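Local coordinates for YcaO (Methanopyrus kandleri, PDB 6CIB), which binds ATP-type nucleotides and magnesium and, as a YcaO-family enzyme, probably takes part in the ATP-dependent thioamidation of a peptide backbone, at residues K37-V42 and Q70-A75; R50-R53 and E58-H61; V174-I179 and S355-D360. One frame throughout, in Å; residues are numbered along the deposited sequence.

Interaction 1 of 3, residues K37-V42 and Q70-A75; sequences KFSDRV and QARVSA. With ADP (adenosine-5'-diphosphate), chain G; OXM (oxamic acid), chain I.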
loop_
_atom_site.group_PDB
_atom_site.type_symbol
_atom_site.label_atom_id
_atom_site.label_comp_id
_atom_site.label_asym_id
_atom_site.label_seq_id
_atom_site.Cartn_x
_atom_site.Cartn_y
_atom_site.Cartn_z
ATOM N N LYS A 37 -9.033 20.201 -5.852
ATOM C CA LYS A 37 -9.622 18.875 -6.034
ATOM C C LYS A 37 -9.978 18.662 -7.494
ATOM O O LYS A 37 -10.456 19.585 -8.164
ATOM C CB LYS A 37 -10.891 18.723 -5.192
ATOM C CG LYS A 37 -10.691 18.915 -3.697
ATOM C CD LYS A 37 -11.965 18.614 -2.932
ATOM C CE LYS A 37 -11.749 18.859 -1.454
ATOM N NZ LYS A 37 -12.927 18.435 -0.645
ATOM N N PHE A 38 -9.757 17.442 -7.973
ATOM C CA PHE A 38 -10.144 17.035 -9.324
ATOM C C PHE A 38 -10.866 15.689 -9.282
ATOM O O PHE A 38 -10.463 14.790 -8.541
ATOM C CB PHE A 38 -8.914 16.882 -10.225
ATOM C CG PHE A 38 -8.090 18.134 -10.370
ATOM C CD1 PHE A 38 -8.426 19.105 -11.323
ATOM C CD2 PHE A 38 -6.963 18.336 -9.566
ATOM C CE1 PHE A 38 -7.660 20.258 -11.467
ATOM C CE2 PHE A 38 -6.187 19.488 -9.710
ATOM C CZ PHE A 38 -6.535 20.444 -10.665
ATOM N N SER A 39 -11.894 15.548 -10.110
ATOM C CA SER A 39 -12.596 14.275 -10.271
ATOM C C SER A 39 -12.406 13.685 -11.655
ATOM O O SER A 39 -12.700 14.325 -12.669
ATOM C CB SER A 39 -14.090 14.437 -9.977
ATOM O OG SER A 39 -14.292 14.773 -8.623
ATOM N N ASP A 40 -11.897 12.458 -11.690
ATOM C CA ASP A 40 -11.734 11.715 -12.939
ATOM C C ASP A 40 -12.617 10.473 -12.907
ATOM O O ASP A 40 -13.113 10.087 -11.853
ATOM C CB ASP A 40 -10.257 11.322 -13.137
ATOM C CG ASP A 40 -9.371 12.510 -13.561
ATOM O OD1 ASP A 40 -9.897 13.632 -13.742
ATOM O OD2 ASP A 40 -8.137 12.319 -13.708
ATOM N N ARG A 41 -12.822 9.865 -14.061
ATOM C CA ARG A 41 -13.409 8.536 -14.132
ATOM C C ARG A 41 -12.670 7.774 -15.221
ATOM O O ARG A 41 -12.651 8.190 -16.385
ATOM C CB ARG A 41 -14.920 8.594 -14.409
ATOM C CG ARG A 41 -15.716 7.363 -13.939
ATOM C CD ARG A 41 -17.241 7.526 -14.079
ATOM N NE ARG A 41 -17.532 8.072 -15.391
ATOM C CZ ARG A 41 -18.035 9.271 -15.652
ATOM N NH1 ARG A 41 -18.442 10.095 -14.688
ATOM N NH2 ARG A 41 -18.165 9.618 -16.917
ATOM N N VAL A 42 -12.040 6.672 -14.837
ATOM C CA VAL A 42 -11.281 5.869 -15.791
ATOM C C VAL A 42 -12.099 4.614 -16.043
ATOM O O VAL A 42 -12.238 3.760 -15.153
ATOM C CB VAL A 42 -9.845 5.569 -15.293
ATOM C CG1 VAL A 42 -9.107 4.666 -16.271
ATOM C CG2 VAL A 42 -9.072 6.873 -15.090
ATOM N N GLN A 70 -16.405 6.515 -2.028
ATOM C CA GLN A 70 -15.165 5.849 -1.565
ATOM C C GLN A 70 -13.901 6.506 -2.131
ATOM O O GLN A 70 -12.911 6.645 -1.421
ATOM C CB GLN A 70 -15.171 4.330 -1.842
ATOM C CG GLN A 70 -13.873 3.575 -1.483
ATOM C CD GLN A 70 -13.413 3.737 -0.028
ATOM O OE1 GLN A 70 -14.193 4.094 0.860
ATOM N NE2 GLN A 70 -12.126 3.460 0.218
ATOM N N ALA A 71 -13.955 6.921 -3.397
ATOM C CA ALA A 71 -12.839 7.636 -4.012
ATOM C C ALA A 71 -12.527 8.939 -3.278
ATOM O O ALA A 71 -11.354 9.296 -3.112
ATOM C CB ALA A 71 -13.117 7.899 -5.483
ATOM N N ARG A 72 -13.577 9.632 -2.832
ATOM C CA ARG A 72 -13.437 10.901 -2.118
ATOM C C ARG A 72 -12.936 10.710 -0.679
ATOM O O ARG A 72 -12.173 11.531 -0.177
ATOM C CB ARG A 72 -14.735 11.729 -2.196
ATOM C CG ARG A 72 -14.900 12.344 -3.577
ATOM C CD ARG A 72 -16.148 13.178 -3.781
ATOM N NE ARG A 72 -16.121 13.747 -5.125
ATOM C CZ ARG A 72 -17.181 14.184 -5.806
ATOM N NH1 ARG A 72 -18.403 14.129 -5.291
ATOM N NH2 ARG A 72 -17.009 14.676 -7.026
ATOM N N VAL A 73 -13.354 9.621 -0.040
ATOM C CA VAL A 73 -12.810 9.205 1.260
ATOM C C VAL A 73 -11.331 8.831 1.115
ATOM O O VAL A 73 -10.486 9.313 1.873
ATOM C CB VAL A 73 -13.606 8.023 1.867
ATOM C CG1 VAL A 73 -12.914 7.484 3.119
ATOM C CG2 VAL A 73 -15.033 8.448 2.199
ATOM N N SER A 74 -11.039 7.983 0.129
ATOM C CA SER A 74 -9.675 7.525 -0.168
ATOM C C SER A 74 -8.721 8.709 -0.402
ATOM O O SER A 74 -7.629 8.747 0.170
ATOM C CB SER A 74 -9.716 6.594 -1.389
ATOM O OG SER A 74 -8.439 6.364 -1.928
ATOM N N ALA A 75 -9.142 9.670 -1.231
ATOM C CA ALA A 75 -8.321 10.857 -1.511
ATOM C C ALA A 75 -8.079 11.695 -0.254
ATOM O O ALA A 75 -6.944 12.106 -0.005
ATOM C CB ALA A 75 -8.924 11.706 -2.624
HETATM P PB ADP G . -4.144 2.425 -0.442
HETATM O O1B ADP G . -4.017 2.330 1.064
HETATM O O2B ADP G . -3.729 1.173 -1.188
HETATM O O3B ADP G . -3.613 3.702 -1.051
HETATM P PA ADP G . -6.804 3.562 -0.690
HETATM O O1A ADP G . -8.119 2.837 -0.596
HETATM O O2A ADP G . -6.589 4.422 -1.907
HETATM O O3A ADP G . -5.739 2.375 -0.668
HETATM O "O5'" ADP G . -6.614 4.420 0.655
HETATM C "C5'" ADP G . -5.805 5.599 0.814
HETATM C "C4'" ADP G . -5.747 5.974 2.307
HETATM O "O4'" ADP G . -7.072 6.216 2.804
HETATM C "C3'" ADP G . -5.193 4.858 3.198
HETATM O "O3'" ADP G . -4.546 5.430 4.352
HETATM C "C2'" ADP G . -6.436 4.110 3.645
HETATM O "O2'" ADP G . -6.231 3.373 4.847
HETATM C "C1'" ADP G . -7.443 5.246 3.800
HETATM N N9 ADP G . -8.842 4.830 3.558
HETATM C C8 ADP G . -9.330 4.367 2.392
HETATM N N7 ADP G . -10.645 4.072 2.503
HETATM C C5 ADP G . -11.025 4.370 3.750
HETATM C C6 ADP G . -12.293 4.302 4.512
HETATM N N6 ADP G . -13.425 3.851 3.920
HETATM N N1 ADP G . -12.267 4.699 5.808
HETATM C C2 ADP G . -11.138 5.152 6.407
HETATM N N3 ADP G . -9.951 5.245 5.765
HETATM C C4 ADP G . -9.835 4.875 4.454
HETATM C C1 OXM I . -20.801 10.225 -11.507
HETATM N N1 OXM I . -20.956 10.372 -12.818
HETATM O O1 OXM I . -21.755 10.248 -10.727
HETATM C C2 OXM I . -19.445 10.028 -10.991
HETATM O O2 OXM I . -19.226 10.208 -9.772
HETATM O O3 OXM I . -18.538 9.685 -11.786
#
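A single side-chain hydrogen bond joins Ser-39 to Arg-72, across backbones whose nearest CA atoms, those of the same two residues, stay 8.9 Å apart. NH2 of Arg-72 donates an N-H to Ser-39 OG over 3.2 Å and at 170°, with the oxygen almost exactly in the guanidinium plane. The arginine reaches this far because its chain runs straight from CG to NE (chi2 180°, chi3 177°). Ser-39 OG is also bonded to Glu-48 of the central strand 45-54, whose carboxylate makes a long, weak ion pair with Arg-72 NE. With an alanine in place of Arg-72, Ser-39 OG would probably lose this donor and Glu-48 a weakly paired positive charge. The bond links strand 34-42, at one border of a three-stranded antiparallel sheet, to helix 68-85, which turns another side to the nucleotide. There Gln-70 reads the adenine with its amide, NE2 donating to ADP N7 at 2.8 Å and OE1 accepting from N6 at 3.2 Å. Val-73 CG1 touches the base at C6, and Ser-74 OG donates to the alpha-phosphate oxygen O2A over 2.7 Å. On the strand, Arg-41 NH1 binds O3 of an oxamic acid molecule at 2.9 Å, at its guanidinium edge.

Interaction 2 of 3, residues R50-R53 and E58-H61; sequences RRRR and EFYH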
loop_
_atom_site.group_PDB
_atom_site.type_symbol
_atom_site.label_atom_id
_atom_site.label_comp_id
_atom_site.label_asym_id
_atom_site.label_seq_id
_atom_site.Cartn_x
_atom_site.Cartn_y
_atom_site.Cartn_z
ATOM N N ARG A 50 -5.913 15.265 -5.465
ATOM C CA ARG A 50 -5.767 16.371 -4.531
ATOM C C ARG A 50 -4.424 17.073 -4.716
ATOM O O ARG A 50 -3.383 16.416 -4.836
ATOM C CB ARG A 50 -5.928 15.873 -3.089
ATOM C CG ARG A 50 -7.272 15.189 -2.792
ATOM C CD ARG A 50 -8.426 16.194 -2.755
ATOM N NE ARG A 50 -9.736 15.561 -2.565
ATOM C CZ ARG A 50 -10.510 15.086 -3.544
ATOM N NH1 ARG A 50 -10.120 15.169 -4.813
ATOM N NH2 ARG A 50 -11.684 14.518 -3.251
ATOM N N ARG A 51 -4.467 18.402 -4.766
ATOM C CA ARG A 51 -3.273 19.227 -4.656
ATOM C C ARG A 51 -3.192 19.703 -3.203
ATOM O O ARG A 51 -4.129 20.325 -2.688
ATOM C CB ARG A 51 -3.328 20.402 -5.642
ATOM C CG ARG A 51 -2.047 21.229 -5.717
ATOM C CD ARG A 51 -2.025 22.153 -6.934
ATOM N NE ARG A 51 -3.057 23.191 -6.893
ATOM C CZ ARG A 51 -2.914 24.396 -6.341
ATOM N NH1 ARG A 51 -1.773 24.757 -5.769
ATOM N NH2 ARG A 51 -3.925 25.260 -6.359
ATOM N N ARG A 52 -2.077 19.371 -2.558
ATOM C CA ARG A 52 -1.853 19.622 -1.130
ATOM C C ARG A 52 -0.603 20.493 -0.903
ATOM O O ARG A 52 0.428 20.264 -1.533
ATOM C CB ARG A 52 -1.687 18.282 -0.398
ATOM C CG ARG A 52 -1.786 18.372 1.113
ATOM C CD ARG A 52 -1.360 17.094 1.819
ATOM N NE ARG A 52 -0.786 17.445 3.119
ATOM C CZ ARG A 52 0.474 17.238 3.480
ATOM N NH1 ARG A 52 1.328 16.630 2.671
ATOM N NH2 ARG A 52 0.876 17.627 4.675
ATOM N N ARG A 53 -0.707 21.470 0.004
ATOM C CA ARG A 53 0.412 22.348 0.375
ATOM C C ARG A 53 0.861 22.086 1.796
ATOM O O ARG A 53 0.021 21.969 2.688
ATOM C CB ARG A 53 -0.009 23.820 0.319
ATOM C CG ARG A 53 -0.064 24.436 -1.055
ATOM C CD ARG A 53 0.187 25.937 -0.946
ATOM N NE ARG A 53 -0.556 26.710 -1.941
ATOM C CZ ARG A 53 -0.304 26.729 -3.253
ATOM N NH1 ARG A 53 0.683 26.003 -3.775
ATOM N NH2 ARG A 53 -1.055 27.477 -4.054
ATOM N N GLU A 58 4.528 21.537 -2.534
ATOM C CA GLU A 58 3.237 21.224 -3.127
ATOM C C GLU A 58 3.263 19.800 -3.656
ATOM O O GLU A 58 4.209 19.413 -4.339
ATOM C CB GLU A 58 2.915 22.204 -4.252
ATOM C CG GLU A 58 1.476 22.147 -4.725
ATOM C CD GLU A 58 1.233 23.042 -5.918
ATOM O OE1 GLU A 58 0.714 24.159 -5.707
ATOM O OE2 GLU A 58 1.573 22.635 -7.052
ATOM N N PHE A 59 2.221 19.035 -3.328
ATOM C CA PHE A 59 2.127 17.628 -3.705
ATOM C C PHE A 59 0.781 17.286 -4.331
ATOM O O PHE A 59 -0.244 17.897 -4.002
ATOM C CB PHE A 59 2.368 16.722 -2.486
ATOM C CG PHE A 59 3.650 17.010 -1.747
ATOM C CD1 PHE A 59 4.876 16.538 -2.229
ATOM C CD2 PHE A 59 3.634 17.756 -0.560
ATOM C CE1 PHE A 59 6.059 16.806 -1.544
ATOM C CE2 PHE A 59 4.815 18.025 0.128
ATOM C CZ PHE A 59 6.027 17.549 -0.364
ATOM N N TYR A 60 0.807 16.317 -5.244
ATOM C CA TYR A 60 -0.401 15.674 -5.754
ATOM C C TYR A 60 -0.614 14.332 -5.069
ATOM O O TYR A 60 0.310 13.525 -4.972
ATOM C CB TYR A 60 -0.344 15.496 -7.276
ATOM C CG TYR A 60 -0.497 16.788 -8.042
ATOM C CD1 TYR A 60 -1.764 17.326 -8.301
ATOM C CD2 TYR A 60 0.628 17.487 -8.505
ATOM C CE1 TYR A 60 -1.908 18.523 -8.993
ATOM C CE2 TYR A 60 0.495 18.680 -9.211
ATOM C CZ TYR A 60 -0.769 19.193 -9.451
ATOM O OH TYR A 60 -0.901 20.373 -10.149
ATOM N N HIS A 61 -1.828 14.119 -4.567
ATOM C CA HIS A 61 -2.229 12.832 -3.990
ATOM C C HIS A 61 -3.487 12.359 -4.698
ATOM O O HIS A 61 -4.285 13.172 -5.179
ATOM C CB HIS A 61 -2.477 12.938 -2.481
ATOM C CG HIS A 61 -1.354 13.579 -1.722
ATOM N ND1 HIS A 61 -0.120 12.983 -1.565
ATOM C CD2 HIS A 61 -1.281 14.769 -1.076
ATOM C CE1 HIS A 61 0.663 13.777 -0.857
ATOM N NE2 HIS A 61 -0.018 14.866 -0.544
#
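The Arg-51 guanidinium meets Glu-58 at its edge, NH1 lying 2.6 Å from OE1, while the carboxylate plane is turned 71° away and receives this donor from above. The same OE1 forms a second salt bridge with NH1 of Arg-53 at 2.7 Å, so one carboxylate oxygen ties two arginines together. Arg-51 gets there by a bend at chi3 (65°), which brings NH1 back over Glu-58 while NE pairs with Glu-36. At Arg-52 the arrangement differs: His-61 NE2 lies at the edge of the guanidinium, and the imidazole packs against the arginine's aliphatic part, with NE2 3.5 Å from CD. Strands 45-54 and 57-64 form a beta hairpin here, with Arg-50/His-61 and Arg-52/Phe-59 as hydrogen-bonded pairs, Arg-51/Tyr-60 and Arg-53/Glu-58 as non-hydrogen-bonded ones. Side chains therefore alternate, the salt-bridge network sharing one face with Tyr-60, whose OH comes within 3.8 Å of Arg-51 CD. On the other face, helix 68-85 packs against Arg-50, Arg-52 and His-61. The buried charges of Arg-50 and Arg-52 are met by Glu-29 and Glu-48 for the former and by Glu-86 for the latter. Phe-59 CD2 lies 4.1 Å from Arg-52 NH1, its ring only 12° from the guanidinium plane.

Interaction 3 of 3, residues V174-I179 and S355-D360; sequences VEYFRI and SEYVID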
loop_
_atom_site.group_PDB
_atom_site.type_symbol
_atom_site.label_atom_id
_atom_site.label_comp_id
_atom_site.label_asym_id
_atom_site.label_seq_id
_atom_site.Cartn_x
_atom_site.Cartn_y
_atom_site.Cartn_z
ATOM N N VAL A 174 9.262 -10.872 -6.728
ATOM C CA VAL A 174 9.067 -11.041 -8.170
ATOM C C VAL A 174 10.123 -10.275 -8.983
ATOM O O VAL A 174 10.705 -10.838 -9.901
ATOM C CB VAL A 174 7.607 -10.686 -8.586
ATOM C CG1 VAL A 174 7.439 -10.613 -10.105
ATOM C CG2 VAL A 174 6.634 -11.710 -8.011
ATOM N N GLU A 175 10.387 -9.019 -8.625
ATOM C CA GLU A 175 11.390 -8.200 -9.323
ATOM C C GLU A 175 12.846 -8.621 -9.049
ATOM O O GLU A 175 13.669 -8.616 -9.964
ATOM C CB GLU A 175 11.215 -6.700 -9.021
ATOM C CG GLU A 175 9.856 -6.093 -9.373
ATOM C CD GLU A 175 9.524 -6.044 -10.859
ATOM O OE1 GLU A 175 10.392 -6.309 -11.713
ATOM O OE2 GLU A 175 8.361 -5.726 -11.181
ATOM N N TYR A 176 13.155 -8.973 -7.801
ATOM C CA TYR A 176 14.514 -9.388 -7.416
ATOM C C TYR A 176 14.967 -10.650 -8.163
ATOM O O TYR A 176 16.068 -10.679 -8.705
ATOM C CB TYR A 176 14.607 -9.602 -5.902
ATOM C CG TYR A 176 16.013 -9.767 -5.360
ATOM C CD1 TYR A 176 16.796 -8.650 -5.043
ATOM C CD2 TYR A 176 16.552 -11.038 -5.139
ATOM C CE1 TYR A 176 18.084 -8.797 -4.535
ATOM C CE2 TYR A 176 17.840 -11.198 -4.632
ATOM C CZ TYR A 176 18.599 -10.075 -4.332
ATOM O OH TYR A 176 19.869 -10.227 -3.828
ATOM N N PHE A 177 14.103 -11.668 -8.191
ATOM C CA PHE A 177 14.393 -12.950 -8.834
ATOM C C PHE A 177 13.890 -13.027 -10.268
ATOM O O PHE A 177 14.116 -14.036 -10.937
ATOM C CB PHE A 177 13.768 -14.103 -8.045
ATOM C CG PHE A 177 14.369 -14.311 -6.689
ATOM C CD1 PHE A 177 15.669 -14.818 -6.549
ATOM C CD2 PHE A 177 13.633 -14.015 -5.539
ATOM C CE1 PHE A 177 16.218 -15.019 -5.285
ATOM C CE2 PHE A 177 14.181 -14.213 -4.275
ATOM C CZ PHE A 177 15.473 -14.714 -4.148
ATOM N N ARG A 178 13.209 -11.973 -10.727
ATOM C CA ARG A 178 12.528 -11.958 -12.036
ATOM C C ARG A 178 11.651 -13.199 -12.232
ATOM O O ARG A 178 11.746 -13.903 -13.245
ATOM C CB ARG A 178 13.512 -11.733 -13.187
ATOM C CG ARG A 178 14.114 -10.347 -13.163
ATOM C CD ARG A 178 14.762 -9.995 -14.482
ATOM N NE ARG A 178 14.685 -8.555 -14.696
ATOM C CZ ARG A 178 13.921 -7.959 -15.608
ATOM N NH1 ARG A 178 13.163 -8.670 -16.438
ATOM N NH2 ARG A 178 13.929 -6.638 -15.702
ATOM N N ILE A 179 10.819 -13.460 -11.222
ATOM C CA ILE A 179 9.810 -14.514 -11.254
ATOM C C ILE A 179 8.751 -14.147 -12.291
ATOM O O ILE A 179 8.386 -12.976 -12.421
ATOM C CB ILE A 179 9.151 -14.717 -9.859
ATOM C CG1 ILE A 179 10.214 -15.104 -8.814
ATOM C CG2 ILE A 179 8.032 -15.759 -9.922
ATOM C CD1 ILE A 179 9.721 -15.189 -7.382
ATOM N N SER A 355 10.842 -7.462 2.349
ATOM C CA SER A 355 11.580 -6.808 1.272
ATOM C C SER A 355 10.881 -5.539 0.801
ATOM O O SER A 355 9.661 -5.515 0.632
ATOM C CB SER A 355 11.772 -7.744 0.088
ATOM O OG SER A 355 12.662 -7.148 -0.849
ATOM N N GLU A 356 11.680 -4.493 0.602
ATOM C CA GLU A 356 11.218 -3.242 0.020
ATOM C C GLU A 356 12.090 -2.872 -1.192
ATOM O O GLU A 356 12.265 -1.695 -1.519
ATOM C CB GLU A 356 11.159 -2.137 1.084
ATOM C CG GLU A 356 10.122 -2.396 2.179
ATOM C CD GLU A 356 10.124 -1.369 3.293
ATOM O OE1 GLU A 356 11.196 -0.822 3.635
ATOM O OE2 GLU A 356 9.036 -1.123 3.858
ATOM N N TYR A 357 12.586 -3.914 -1.866
ATOM C CA TYR A 357 13.428 -3.816 -3.066
ATOM C C TYR A 357 12.860 -2.907 -4.162
ATOM O O TYR A 357 13.614 -2.157 -4.799
ATOM C CB TYR A 357 13.722 -5.221 -3.619
ATOM C CG TYR A 357 14.649 -5.257 -4.818
ATOM C CD1 TYR A 357 16.035 -5.077 -4.664
ATOM C CD2 TYR A 357 14.149 -5.490 -6.108
ATOM C CE1 TYR A 357 16.891 -5.115 -5.762
ATOM C CE2 TYR A 357 14.995 -5.526 -7.210
ATOM C CZ TYR A 357 16.363 -5.342 -7.028
ATOM O OH TYR A 357 17.212 -5.374 -8.110
ATOM N N VAL A 358 11.540 -2.973 -4.366
ATOM C CA VAL A 358 10.835 -2.124 -5.353
ATOM C C VAL A 358 10.871 -0.622 -5.021
ATOM O O VAL A 358 10.683 0.216 -5.907
ATOM C CB VAL A 358 9.367 -2.581 -5.612
ATOM C CG1 VAL A 358 9.333 -3.922 -6.318
ATOM C CG2 VAL A 358 8.543 -2.628 -4.331
ATOM N N ILE A 359 11.094 -0.297 -3.748
ATOM C CA ILE A 359 11.248 1.090 -3.300
ATOM C C ILE A 359 12.721 1.525 -3.352
ATOM O O ILE A 359 13.034 2.596 -3.862
ATOM C CB ILE A 359 10.618 1.317 -1.900
ATOM C CG1 ILE A 359 9.103 1.077 -1.961
ATOM C CG2 ILE A 359 10.900 2.730 -1.381
ATOM C CD1 ILE A 359 8.491 0.647 -0.650
ATOM N N ASP A 360 13.610 0.685 -2.830
ATOM C CA ASP A 360 15.048 0.953 -2.812
ATOM C C ASP A 360 15.800 -0.371 -2.924
ATOM O O ASP A 360 15.520 -1.315 -2.168
ATOM C CB ASP A 360 15.445 1.668 -1.513
ATOM C CG ASP A 360 16.834 2.307 -1.580
ATOM O OD1 ASP A 360 17.821 1.636 -1.964
ATOM O OD2 ASP A 360 16.933 3.498 -1.220
#
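Tyr-357 meets Tyr-176 and Val-358 meets Glu-175, and the loop that carries the first residue of each pair is already anchored to the helix at Ser-355. There the backbone N bonds to Asp-169 of helix 154-177, while OG accepts a weak bond from the N of Tyr-357 and pairs with the carbonyl of Val-364. The carbonyl O of Glu-356 receives the N-H groups of both Ile-359 and Asp-360, closing a short turn around the contact residues. Tyr-357 then offers a ring face to the helix. CD1 of Tyr-176 stands over that face, toward its rim, and lies 3.6 Å from CE1 of Tyr-357. The ring centres are 5.1 Å apart and the planes at 86°, a T-shaped (edge-to-face) stack in which Tyr-176 supplies the edge. With CG anti to the backbone N (chi1 -177°), the Tyr-357 ring also lies along the helix backbone, its CE2 3.9 Å from CA of Tyr-176. This ring pair joins the C-terminal part of helix 154-177 to the loop that follows strand 346-351, two pieces of chain far apart in sequence. Tyr-176 CD2 in turn sits 3.8 Å above the centre of the Phe-177 ring, so opposite edges of this one tyrosine meet two aromatic faces. At Val-358, CG1 packs on CG of Glu-175 at 3.8 Å. Bent at chi2 (-66°), the glutamate carries its carboxylate away from the loop to Trp-171, His-291 and Trp-292. The backbone N of Val-358 bonds to Ser-172 OG, one turn earlier on the same helix.

Interactions 1 and 2, centres 13 Å apart, share the three-stranded sheet; helix 68-85 supplies one segment of interaction 1 and packs on interaction 2. Arg-50 is the direct link: its NH1 is 3.7 Å from Lys-37 CB, and its CZ 3.8 Å from Ala-75 CB. The hairpin of interaction 2 lies within the stretch of chain that interaction 1 closes. Interaction 1 holds ADP-binding residues itself, whereas in interaction 2 the His-61 side chain is about 9 Å from ADP and about 10 Å from magnesium. Interaction 3 stands apart, its centre 30 Å from that of interaction 1 and 28 Å from that of interaction 2; its Val-358 side chain is about 13 Å from ADP.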